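Local coordinates for protein CurF (Lyngbya majuscula, PDB 5DP2) that binds NADP and, as an unusual enoyl reductase of a polyketide synthase, probably forms the cyclopropane ring of curacin A, at residues P8-L13 and N111-F116; I43-P47 and M133-A137; V156-E160 and F182-V186; N225-I230 and N243-P249. All coordinates share one frame; numbering follows the deposited sequence.

Interaction 1 of 4, residues P8-L13 and N111-F116; sequences PQPVQL and NAFSSF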
loop_
_atom_site.group_PDB
_atom_site.type_symbol
_atom_site.label_atom_id
_atom_site.label_comp_id
_atom_site.label_asym_id
_atom_site.label_seq_id
_atom_site.Cartn_x
_atom_site.Cartn_y
_atom_site.Cartn_z
ATOM N N PRO A 8 -24.192 14.804 1.680
ATOM C CA PRO A 8 -23.147 15.638 1.073
ATOM C C PRO A 8 -23.376 15.930 -0.418
ATOM O O PRO A 8 -24.146 15.227 -1.079
ATOM C CB PRO A 8 -21.862 14.804 1.278
ATOM C CG PRO A 8 -22.331 13.398 1.460
ATOM C CD PRO A 8 -23.674 13.499 2.131
ATOM N N GLN A 9 -22.701 16.951 -0.943
ATOM C CA GLN A 9 -22.739 17.249 -2.383
ATOM C C GLN A 9 -21.809 16.262 -3.070
ATOM O O GLN A 9 -20.614 16.264 -2.749
ATOM C CB GLN A 9 -22.259 18.684 -2.676
ATOM C CG GLN A 9 -22.911 19.757 -1.822
ATOM C CD GLN A 9 -21.989 20.913 -1.430
ATOM O OE1 GLN A 9 -20.762 20.867 -1.571
ATOM N NE2 GLN A 9 -22.596 21.960 -0.899
ATOM N N PRO A 10 -22.337 15.342 -3.946
ATOM C CA PRO A 10 -21.417 14.298 -4.468
ATOM C C PRO A 10 -20.326 14.897 -5.337
ATOM O O PRO A 10 -20.591 15.690 -6.264
ATOM C CB PRO A 10 -22.327 13.382 -5.261
ATOM C CG PRO A 10 -23.702 13.620 -4.672
ATOM C CD PRO A 10 -23.729 15.065 -4.305
ATOM N N VAL A 11 -19.098 14.469 -5.040
ATOM C CA VAL A 11 -17.914 14.891 -5.783
ATOM C C VAL A 11 -16.984 13.687 -6.004
ATOM O O VAL A 11 -17.145 12.617 -5.396
ATOM C CB VAL A 11 -17.156 16.044 -5.079
ATOM C CG1 VAL A 11 -17.941 17.336 -5.123
ATOM C CG2 VAL A 11 -16.793 15.677 -3.645
ATOM N N GLN A 12 -15.992 13.890 -6.861
ATOM C CA GLN A 12 -14.957 12.890 -7.140
ATOM C C GLN A 12 -13.650 13.625 -7.432
ATOM O O GLN A 12 -13.655 14.628 -8.160
ATOM C CB GLN A 12 -15.345 11.998 -8.316
ATOM C CG GLN A 12 -14.286 10.957 -8.661
ATOM C CD GLN A 12 -14.816 9.970 -9.678
ATOM O OE1 GLN A 12 -14.808 10.237 -10.889
ATOM N NE2 GLN A 12 -15.310 8.844 -9.197
ATOM N N LEU A 13 -12.546 13.124 -6.885
ATOM C CA LEU A 13 -11.237 13.766 -7.089
ATOM C C LEU A 13 -10.753 13.464 -8.507
ATOM O O LEU A 13 -10.702 12.318 -8.944
ATOM C CB LEU A 13 -10.253 13.215 -6.046
ATOM C CG LEU A 13 -8.928 13.973 -5.943
ATOM C CD1 LEU A 13 -9.138 15.367 -5.419
ATOM C CD2 LEU A 13 -7.995 13.186 -5.018
ATOM N N ASN A 111 -11.384 4.309 -7.188
ATOM C CA ASN A 111 -12.097 5.596 -7.157
ATOM C C ASN A 111 -12.570 5.944 -5.741
ATOM O O ASN A 111 -13.543 6.661 -5.561
ATOM C CB ASN A 111 -13.295 5.574 -8.116
ATOM C CG ASN A 111 -14.331 4.531 -7.747
ATOM O OD1 ASN A 111 -14.054 3.626 -6.958
ATOM N ND2 ASN A 111 -15.514 4.634 -8.317
ATOM N N ALA A 112 -11.871 5.453 -4.698
ATOM C CA ALA A 112 -12.312 5.745 -3.328
ATOM C C ALA A 112 -12.264 7.222 -2.949
ATOM O O ALA A 112 -12.946 7.594 -1.995
ATOM C CB ALA A 112 -11.575 4.905 -2.308
ATOM N N PHE A 113 -11.491 8.064 -3.668
ATOM C CA PHE A 113 -11.600 9.516 -3.476
ATOM C C PHE A 113 -12.843 10.021 -4.231
ATOM O O PHE A 113 -12.756 10.705 -5.257
ATOM C CB PHE A 113 -10.330 10.251 -3.924
ATOM C CG PHE A 113 -9.178 10.197 -2.952
ATOM C CD1 PHE A 113 -9.148 11.058 -1.874
ATOM C CD2 PHE A 113 -8.092 9.363 -3.142
ATOM C CE1 PHE A 113 -8.070 11.051 -0.970
ATOM C CE2 PHE A 113 -7.001 9.366 -2.259
ATOM C CZ PHE A 113 -7.019 10.200 -1.167
ATOM N N SER A 114 -14.009 9.678 -3.673
ATOM C CA SER A 114 -15.334 10.024 -4.179
ATOM C C SER A 114 -16.265 10.053 -2.982
ATOM O O SER A 114 -16.073 9.303 -2.029
ATOM C CB SER A 114 -15.877 8.966 -5.144
ATOM O OG SER A 114 -15.053 8.770 -6.278
ATOM N N SER A 115 -17.334 10.840 -3.056
ATOM C CA SER A 115 -18.301 10.830 -1.969
ATOM C C SER A 115 -18.967 9.457 -1.820
ATOM O O SER A 115 -19.181 8.973 -0.690
ATOM C CB SER A 115 -19.373 11.884 -2.217
ATOM O OG SER A 115 -18.815 13.163 -2.469
ATOM N N PHE A 116 -19.324 8.856 -2.954
ATOM C CA PHE A 116 -20.006 7.571 -3.003
ATOM C C PHE A 116 -19.309 6.692 -4.036
ATOM O O PHE A 116 -18.892 7.203 -5.080
ATOM C CB PHE A 116 -21.476 7.714 -3.388
ATOM C CG PHE A 116 -22.262 8.554 -2.401
ATOM C CD1 PHE A 116 -22.810 7.995 -1.252
ATOM C CD2 PHE A 116 -22.427 9.913 -2.609
ATOM C CE1 PHE A 116 -23.486 8.779 -0.336
ATOM C CE2 PHE A 116 -23.095 10.694 -1.699
ATOM C CZ PHE A 116 -23.631 10.130 -0.562
HETATM O O HOH W 1 -19.477 10.624 -5.582
HETATM O O HOH W 2 -16.240 6.393 -10.564
HETATM O O HOH W 3 -11.132 9.912 -7.687
#
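Q12 and S114 meet in a single beta bridge, their CA atoms 4.1 Å apart, which joins the N-terminal strand 11-14 to the loop leading into strand 116-119 of the GroES-like domain. The case illustrates how side chains can reinforce a single backbone bridge. L13 N donates to F113 O at 2.9 Å in an almost perfectly straight bond (179°), and S115 N donates to V11 O. S115 OG in turn accepts V11 N at 2.9 Å, so V11 and S115 grip each other twice. A water beside them donates to V11 O and accepts from F116 N. Q12 spans farther: CG is anti to the backbone N (chi1 179°) and the chain stays extended, which carries NE2 to 2.9 Å from S114 OG, a partner lying within 1° of the amide plane. That same S114 OG donates to N111 O at 2.7 Å, while a water links NE2 to N111 ND2. With a leucine at Q12, S114 OG would probably be left without this donor, and R14 and R69, which both bond to OE1, without their common acceptor.

L13 CD2 sits over one face of the F113 ring, 4.2 Å from its centroid, a CH-pi contact; F113 is itself the centre of an inverse gamma turn. P8 and P10 approach the F116 ring obliquely. Around this shell, W26 of strand 25-28 touches L13 and F113, and R31 forms a cation-pi pair with the F116 ring.

Interaction 2 of 4, residues I43-P47 and M133-A137; sequences IKAVP and MVEAA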
loop_
_atom_site.group_PDB
_atom_site.type_symbol
_atom_site.label_atom_id
_atom_site.label_comp_id
_atom_site.label_asym_id
_atom_site.label_seq_id
_atom_site.Cartn_x
_atom_site.Cartn_y
_atom_site.Cartn_z
ATOM N N ILE A 43 -18.146 6.930 1.359
ATOM C CA ILE A 43 -16.778 6.891 1.835
ATOM C C ILE A 43 -16.627 7.747 3.078
ATOM O O ILE A 43 -17.123 8.867 3.132
ATOM C CB ILE A 43 -15.799 7.347 0.711
ATOM C CG1 ILE A 43 -15.964 6.472 -0.519
ATOM C CG2 ILE A 43 -14.381 7.373 1.214
ATOM C CD1 ILE A 43 -15.695 4.994 -0.324
ATOM N N LYS A 44 -15.909 7.206 4.086
ATOM C CA LYS A 44 -15.616 7.943 5.300
ATOM C C LYS A 44 -14.140 8.314 5.438
ATOM O O LYS A 44 -13.823 9.374 5.972
ATOM C CB LYS A 44 -16.118 7.180 6.528
ATOM C CG LYS A 44 -17.628 6.882 6.513
ATOM C CD LYS A 44 -18.479 8.137 6.628
ATOM C CE LYS A 44 -19.940 7.898 6.280
ATOM N NZ LYS A 44 -20.615 7.085 7.328
ATOM N N ALA A 45 -13.224 7.455 4.975
ATOM C CA ALA A 45 -11.796 7.746 5.071
ATOM C C ALA A 45 -11.101 7.031 3.935
ATOM O O ALA A 45 -11.424 5.882 3.608
ATOM C CB ALA A 45 -11.243 7.328 6.434
ATOM N N VAL A 46 -10.119 7.711 3.339
ATOM C CA VAL A 46 -9.427 7.197 2.170
ATOM C C VAL A 46 -8.002 7.727 2.230
ATOM O O VAL A 46 -7.800 8.937 2.344
ATOM C CB VAL A 46 -10.158 7.594 0.841
ATOM C CG1 VAL A 46 -10.638 9.041 0.802
ATOM C CG2 VAL A 46 -9.317 7.208 -0.351
ATOM N N PRO A 47 -7.005 6.844 2.198
ATOM C CA PRO A 47 -5.635 7.314 2.292
ATOM C C PRO A 47 -5.045 7.642 0.935
ATOM O O PRO A 47 -5.537 7.191 -0.107
ATOM C CB PRO A 47 -4.915 6.127 2.897
ATOM C CG PRO A 47 -5.634 4.951 2.277
ATOM C CD PRO A 47 -7.084 5.357 2.200
ATOM N N MET A 133 -12.882 4.396 11.703
ATOM C CA MET A 133 -12.727 4.489 10.258
ATOM C C MET A 133 -11.313 4.880 9.841
ATOM O O MET A 133 -10.736 4.264 8.952
ATOM C CB MET A 133 -13.757 5.448 9.646
ATOM C CG MET A 133 -15.187 4.932 9.665
ATOM S SD MET A 133 -15.430 3.659 8.431
ATOM C CE MET A 133 -17.104 3.186 8.756
ATOM N N VAL A 134 -10.748 5.900 10.493
ATOM C CA VAL A 134 -9.402 6.347 10.135
ATOM C C VAL A 134 -8.367 5.252 10.387
ATOM O O VAL A 134 -7.477 5.031 9.582
ATOM C CB VAL A 134 -9.073 7.646 10.882
ATOM C CG1 VAL A 134 -7.583 7.927 10.844
ATOM C CG2 VAL A 134 -9.844 8.809 10.258
ATOM N N GLU A 135 -8.476 4.560 11.529
ATOM C CA GLU A 135 -7.565 3.446 11.802
ATOM C C GLU A 135 -7.669 2.354 10.752
ATOM O O GLU A 135 -6.675 1.840 10.245
ATOM C CB GLU A 135 -7.858 2.847 13.179
ATOM C CG GLU A 135 -7.312 3.664 14.332
ATOM C CD GLU A 135 -7.689 3.114 15.694
ATOM O OE1 GLU A 135 -8.847 2.658 15.879
ATOM O OE2 GLU A 135 -6.823 3.194 16.594
ATOM N N ALA A 136 -8.904 1.983 10.426
ATOM C CA ALA A 136 -9.118 0.915 9.453
ATOM C C ALA A 136 -8.632 1.304 8.061
ATOM O O ALA A 136 -8.241 0.449 7.284
ATOM C CB ALA A 136 -10.575 0.476 9.420
ATOM N N ALA A 137 -8.647 2.614 7.772
ATOM C CA ALA A 137 -8.178 3.138 6.481
ATOM C C ALA A 137 -6.683 2.958 6.293
ATOM O O ALA A 137 -6.202 3.156 5.178
ATOM C CB ALA A 137 -8.557 4.598 6.330
#
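K44 and A45 are consecutive on strand 39-48, yet both direct CB toward the short helix 133-136, where a regular strand would alternate. The cause is a classic beta bulge, in which both residues face V85 of strand 83-91. It is a worked example of a bulge that turns two consecutive side chains to the same neighbour.

The A45 methyl packs against the turn from M133 to A137, with CB 3.8 Å from A137 CB and 4.2 Å from V134 CA. The same CB lies 4.0 Å from M133 O, a carbonyl already satisfied within the turn by A137 N at 2.9 Å. The nearest CA atoms, those of A45 and V134, are 5.8 Å apart, a closeness consistent with the small side chains of A45 and A137. M133 flanks the methyl: chi1 of -70° brings M133 CG to 4.0 Å from K44 CB, and the bend at chi2 (-74°) folds SD back beside the same CB. The longer part of K44 leads away from the helix, and in the conformer described its NZ bonds T87 OG1.

P47 sets its ring against the A137 carbonyl, with P47 CG 3.5 Å from A137 O. The contact is thus wholly van der Waals in character. Neighbouring strands extend it, since V85 touches both A45 and M133, and V338 of strand 336-340 touches A45 and A137. A short helix packed on the curled mixed sheet in this way belongs to the GroES-like catalytic domain of the medium-chain dehydrogenase/reductase fold.

Interaction 3 of 4, residues V156-E160 and F182-V186; sequences VQPGE and FGSEV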
loop_
_atom_site.group_PDB
_atom_site.type_symbol
_atom_site.label_atom_id
_atom_site.label_comp_id
_atom_site.label_asym_id
_atom_site.label_seq_id
_atom_site.Cartn_x
_atom_site.Cartn_y
_atom_site.Cartn_z
ATOM N N VAL A 156 8.709 -15.977 5.114
ATOM C CA VAL A 156 9.575 -15.623 6.253
ATOM C C VAL A 156 9.348 -16.599 7.423
ATOM O O VAL A 156 8.200 -16.858 7.802
ATOM C CB VAL A 156 9.284 -14.181 6.731
ATOM C CG1 VAL A 156 9.985 -13.872 8.063
ATOM C CG2 VAL A 156 9.736 -13.166 5.702
ATOM N N GLN A 157 10.442 -17.061 8.007
ATOM C CA GLN A 157 10.448 -17.991 9.123
ATOM C C GLN A 157 11.014 -17.323 10.379
ATOM O O GLN A 157 11.840 -16.408 10.287
ATOM C CB GLN A 157 11.310 -19.224 8.783
ATOM C CG GLN A 157 10.844 -19.991 7.561
ATOM C CD GLN A 157 9.469 -20.554 7.754
ATOM O OE1 GLN A 157 9.238 -21.317 8.692
ATOM N NE2 GLN A 157 8.547 -20.200 6.875
ATOM N N PRO A 158 10.673 -17.856 11.572
ATOM C CA PRO A 158 11.256 -17.313 12.791
ATOM C C PRO A 158 12.775 -17.370 12.759
ATOM O O PRO A 158 13.365 -18.362 12.308
ATOM C CB PRO A 158 10.679 -18.210 13.883
ATOM C CG PRO A 158 9.393 -18.727 13.300
ATOM C CD PRO A 158 9.670 -18.905 11.841
ATOM N N GLY A 159 13.388 -16.299 13.223
ATOM C CA GLY A 159 14.834 -16.216 13.320
ATOM C C GLY A 159 15.542 -15.671 12.093
ATOM O O GLY A 159 16.740 -15.356 12.162
ATOM N N GLU A 160 14.868 -15.593 10.953
ATOM C CA GLU A 160 15.526 -15.106 9.752
ATOM C C GLU A 160 15.774 -13.602 9.827
ATOM O O GLU A 160 15.074 -12.883 10.521
ATOM C CB GLU A 160 14.694 -15.471 8.529
ATOM C CG GLU A 160 14.717 -16.970 8.278
ATOM C CD GLU A 160 14.065 -17.335 6.947
ATOM O OE1 GLU A 160 12.935 -16.870 6.675
ATOM O OE2 GLU A 160 14.691 -18.091 6.169
ATOM N N PHE A 182 6.011 -12.631 12.567
ATOM C CA PHE A 182 6.541 -13.898 12.093
ATOM C C PHE A 182 7.831 -14.299 12.809
ATOM O O PHE A 182 8.376 -15.377 12.503
ATOM C CB PHE A 182 6.810 -13.827 10.575
ATOM C CG PHE A 182 5.597 -13.669 9.721
ATOM C CD1 PHE A 182 4.457 -14.384 9.963
ATOM C CD2 PHE A 182 5.620 -12.795 8.637
ATOM C CE1 PHE A 182 3.347 -14.219 9.163
ATOM C CE2 PHE A 182 4.516 -12.642 7.823
ATOM C CZ PHE A 182 3.386 -13.340 8.122
ATOM N N GLY A 183 8.309 -13.504 13.774
ATOM C CA GLY A 183 9.456 -13.891 14.568
ATOM C C GLY A 183 10.794 -13.662 13.902
ATOM O O GLY A 183 11.798 -14.246 14.313
ATOM N N SER A 184 10.840 -12.774 12.905
ATOM C CA SER A 184 12.084 -12.502 12.211
ATOM C C SER A 184 12.795 -11.291 12.841
ATOM O O SER A 184 12.210 -10.531 13.618
ATOM C CB SER A 184 11.858 -12.377 10.721
ATOM O OG SER A 184 11.143 -11.266 10.392
ATOM N N GLU A 185 14.097 -11.177 12.515
ATOM C CA GLU A 185 14.972 -10.092 12.976
ATOM C C GLU A 185 14.976 -8.974 11.918
ATOM O O GLU A 185 15.484 -9.169 10.812
ATOM C CB GLU A 185 16.381 -10.582 13.216
ATOM C CG GLU A 185 17.224 -9.491 13.834
ATOM C CD GLU A 185 18.661 -9.874 14.119
ATOM O OE1 GLU A 185 19.132 -10.911 13.589
ATOM O OE2 GLU A 185 19.326 -9.100 14.835
ATOM N N VAL A 186 14.390 -7.833 12.264
ATOM C CA VAL A 186 14.253 -6.725 11.331
ATOM C C VAL A 186 15.510 -5.840 11.328
ATOM O O VAL A 186 15.971 -5.384 12.378
ATOM C CB VAL A 186 13.010 -5.864 11.669
ATOM C CG1 VAL A 186 12.990 -4.569 10.873
ATOM C CG2 VAL A 186 11.747 -6.663 11.405
HETATM O O HOH W 4 7.396 -17.124 10.560
HETATM O O HOH W 5 18.669 -13.618 13.447
#
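G159 and G183 tie two turns together through the backbone: G159 N donates to G183 O at 2.8 Å, arriving from above the carbonyl plane. A second bond, from E185 N to E160 O at 2.8 Å, runs almost straight out from its carbonyl, just where strand 185-190 begins beside strand 161-164.

Each turn also has its own bonds. Residues Q157 to E160 form a type II beta turn, with E160 N on Q157 O; E160 curls back so that OE1 accepts Q157 N at 2.8 Å while also forming a salt bridge with R252. Across the contact, G183 is the first residue beyond helix 170-181 and closes it in a Schellman motif. A CB there would stand only 3.3 Å from P158 CB.

Apolar contact is modest. In the conformer described, V156 CG1 is anti to the backbone N (chi1 170°) and touches S184 CB at 3.6 Å and F182 CB at 4.0 Å. S184 OG turns to A179 O.

Waters bridge V156 O to F182 O and G159 O to E185 OE1. Because the direct bonds across this surface contact are all between main-chain atoms, the join probably depends more on backbone shape than on side-chain identity, and the positive phi of G159 and G183 is part of that shape.

Interaction 4 of 4, residues N225-I230 and N243-P249; sequences NGVDVI and NIDILAP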
loop_
_atom_site.group_PDB
_atom_site.type_symbol
_atom_site.label_atom_id
_atom_site.label_comp_id
_atom_site.label_asym_id
_atom_site.label_seq_id
_atom_site.Cartn_x
_atom_site.Cartn_y
_atom_site.Cartn_z
ATOM N N ASN A 225 27.615 -12.329 6.228
ATOM C CA ASN A 225 26.628 -13.333 5.820
ATOM C C ASN A 225 25.490 -12.739 5.013
ATOM O O ASN A 225 24.992 -13.396 4.101
ATOM C CB ASN A 225 26.091 -14.131 7.008
ATOM C CG ASN A 225 25.128 -15.233 6.580
ATOM O OD1 ASN A 225 23.951 -15.215 6.943
ATOM N ND2 ASN A 225 25.622 -16.187 5.795
ATOM N N GLY A 226 25.117 -11.501 5.302
ATOM C CA GLY A 226 23.993 -10.880 4.604
ATOM C C GLY A 226 22.663 -11.202 5.259
ATOM O O GLY A 226 22.592 -11.729 6.376
ATOM N N VAL A 227 21.590 -10.891 4.544
ATOM C CA VAL A 227 20.227 -11.053 5.044
ATOM C C VAL A 227 19.473 -12.094 4.208
ATOM O O VAL A 227 19.737 -12.330 3.014
ATOM C CB VAL A 227 19.462 -9.717 5.076
ATOM C CG1 VAL A 227 20.060 -8.787 6.124
ATOM C CG2 VAL A 227 19.408 -9.055 3.715
ATOM N N ASP A 228 18.511 -12.739 4.856
ATOM C CA ASP A 228 17.740 -13.805 4.210
ATOM C C ASP A 228 16.635 -13.301 3.273
ATOM O O ASP A 228 16.314 -13.983 2.299
ATOM C CB ASP A 228 17.133 -14.731 5.265
ATOM C CG ASP A 228 18.201 -15.334 6.164
ATOM O OD1 ASP A 228 19.070 -16.034 5.627
ATOM O OD2 ASP A 228 18.170 -15.047 7.383
ATOM N N VAL A 229 16.054 -12.149 3.606
ATOM C CA VAL A 229 14.946 -11.578 2.848
ATOM C C VAL A 229 15.193 -10.077 2.782
ATOM O O VAL A 229 15.544 -9.453 3.791
ATOM C CB VAL A 229 13.586 -11.868 3.520
ATOM C CG1 VAL A 229 12.429 -11.249 2.745
ATOM C CG2 VAL A 229 13.359 -13.365 3.692
ATOM N N ILE A 230 14.927 -9.495 1.599
ATOM C CA ILE A 230 14.882 -8.043 1.435
ATOM C C ILE A 230 13.483 -7.679 0.932
ATOM O O ILE A 230 12.989 -8.290 -0.020
ATOM C CB ILE A 230 15.970 -7.540 0.462
ATOM C CG1 ILE A 230 17.359 -7.839 1.026
ATOM C CG2 ILE A 230 15.785 -6.057 0.197
ATOM C CD1 ILE A 230 18.500 -7.520 0.085
ATOM N N ASN A 243 21.530 -4.211 -3.136
ATOM C CA ASN A 243 20.675 -5.135 -2.389
ATOM C C ASN A 243 20.945 -6.583 -2.763
ATOM O O ASN A 243 21.046 -7.463 -1.881
ATOM C CB ASN A 243 19.207 -4.793 -2.640
ATOM C CG ASN A 243 18.718 -3.711 -1.690
ATOM O OD1 ASN A 243 18.818 -3.863 -0.476
ATOM N ND2 ASN A 243 18.121 -2.697 -2.208
ATOM N N ILE A 244 21.049 -6.883 -4.061
ATOM C CA ILE A 244 21.311 -8.266 -4.458
ATOM C C ILE A 244 22.584 -8.767 -3.763
ATOM O O ILE A 244 22.659 -9.918 -3.297
ATOM C CB ILE A 244 21.370 -8.394 -5.993
ATOM C CG1 ILE A 244 19.986 -8.139 -6.597
ATOM C CG2 ILE A 244 21.905 -9.766 -6.405
ATOM C CD1 ILE A 244 20.005 -7.925 -8.105
ATOM N N ASP A 245 23.616 -7.911 -3.715
ATOM C CA ASP A 245 24.898 -8.324 -3.184
ATOM C C ASP A 245 24.912 -8.634 -1.698
ATOM O O ASP A 245 25.814 -9.345 -1.259
ATOM C CB ASP A 245 25.947 -7.308 -3.532
ATOM C CG ASP A 245 26.278 -7.290 -5.054
ATOM O OD1 ASP A 245 25.843 -8.221 -5.782
ATOM O OD2 ASP A 245 27.038 -6.414 -5.448
ATOM N N ILE A 246 23.934 -8.138 -0.934
ATOM C CA ILE A 246 23.877 -8.409 0.499
ATOM C C ILE A 246 22.868 -9.495 0.857
ATOM O O ILE A 246 22.647 -9.753 2.045
ATOM C CB ILE A 246 23.674 -7.153 1.343
ATOM C CG1 ILE A 246 22.357 -6.465 1.032
ATOM C CG2 ILE A 246 24.898 -6.262 1.232
ATOM C CD1 ILE A 246 22.041 -5.316 1.940
ATOM N N LEU A 247 22.323 -10.205 -0.137
ATOM C CA LEU A 247 21.524 -11.389 0.151
ATOM C C LEU A 247 22.426 -12.530 0.594
ATOM O O LEU A 247 23.447 -12.826 -0.063
ATOM C CB LEU A 247 20.709 -11.797 -1.079
ATOM C CG LEU A 247 19.561 -10.862 -1.359
ATOM C CD1 LEU A 247 19.079 -11.007 -2.799
ATOM C CD2 LEU A 247 18.409 -11.076 -0.409
ATOM N N ALA A 248 22.025 -13.199 1.672
ATOM C CA ALA A 248 22.639 -14.455 2.100
ATOM C C ALA A 248 22.429 -15.516 1.019
ATOM O O ALA A 248 21.626 -15.351 0.096
ATOM C CB ALA A 248 21.991 -14.863 3.403
ATOM N N PRO A 249 23.138 -16.660 1.127
ATOM C CA PRO A 249 22.900 -17.761 0.203
ATOM C C PRO A 249 21.417 -18.116 0.129
ATOM O O PRO A 249 20.757 -18.261 1.159
ATOM C CB PRO A 249 23.724 -18.908 0.786
ATOM C CG PRO A 249 24.719 -18.265 1.648
ATOM C CD PRO A 249 24.206 -16.967 2.093
HETATM O O HOH W 6 19.015 -16.839 3.000
#
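A beta-alpha-beta crossover of the Rossmann domain makes this contact: strand 227-232 leads into helix 239-245, and the chain leaving that helix comes back against the residues just ahead of the corner at D228, where V227 and L247 form a parallel bridge. It exemplifies how a crossover closes on itself before its second strand, 251-255, enters the sheet. V227 N donates to I246 O at 2.9 Å, and A248 N donates to V227 O at 2.8 Å, so V227 is held through both its backbone polar groups. G226 CA passes 3.1 Å from I246 O; a side chain at this glycine would collide with that oxygen. The A248 methyl fits between two carbonyls, its CB 3.4 Å from both N225 O and V227 O.

Farther along, I230 carries the apolar part. Its chain runs extended (chi2 174°) toward the helix end, placing CD1 3.2 Å from N243 O and 3.6 Å from L247 CD2, with I246 CG1 also in contact. Cutting I230 back to an alanine would probably open a gap beside N243 O and take from L247 CD2 its nearest partner across the contact. N243 lies across I230; its OD1 bonds H165 NE2 and its ND2 makes a weak bond to Y239 O, which together orient the amide.

A water joins D228 OD1 to P249 O, while D228 OD2 accepts R161 N from the neighbouring strand. V227 and I246 both rest on L163 of that strand. Backbone closure and a branched aliphatic side chain under the helix together build a crossover typical of this NADP-binding Rossmann fold.

Overall arrangement
The four contacts fall into two pairs, one in each half of the chain. Interactions 1 and 2 lie in the GroES-like half, their centres 14 Å apart, and touch through S115 and I43; their segments alternate along the sequence, so strand 39-48 and its surroundings are knitted from distant pieces. Interactions 3 and 4 follow in series and share the parallel Rossmann sheet, also 14 Å centre to centre, with E160 packing on D228. Between the pairs the distances are larger, about 41 Å between the centres of interactions 1 and 3. Each half is therefore stitched locally, and NADP lies about 8 Å from the P47 side chain of interaction 2 and about 10 Å from that of N243 in interaction 4.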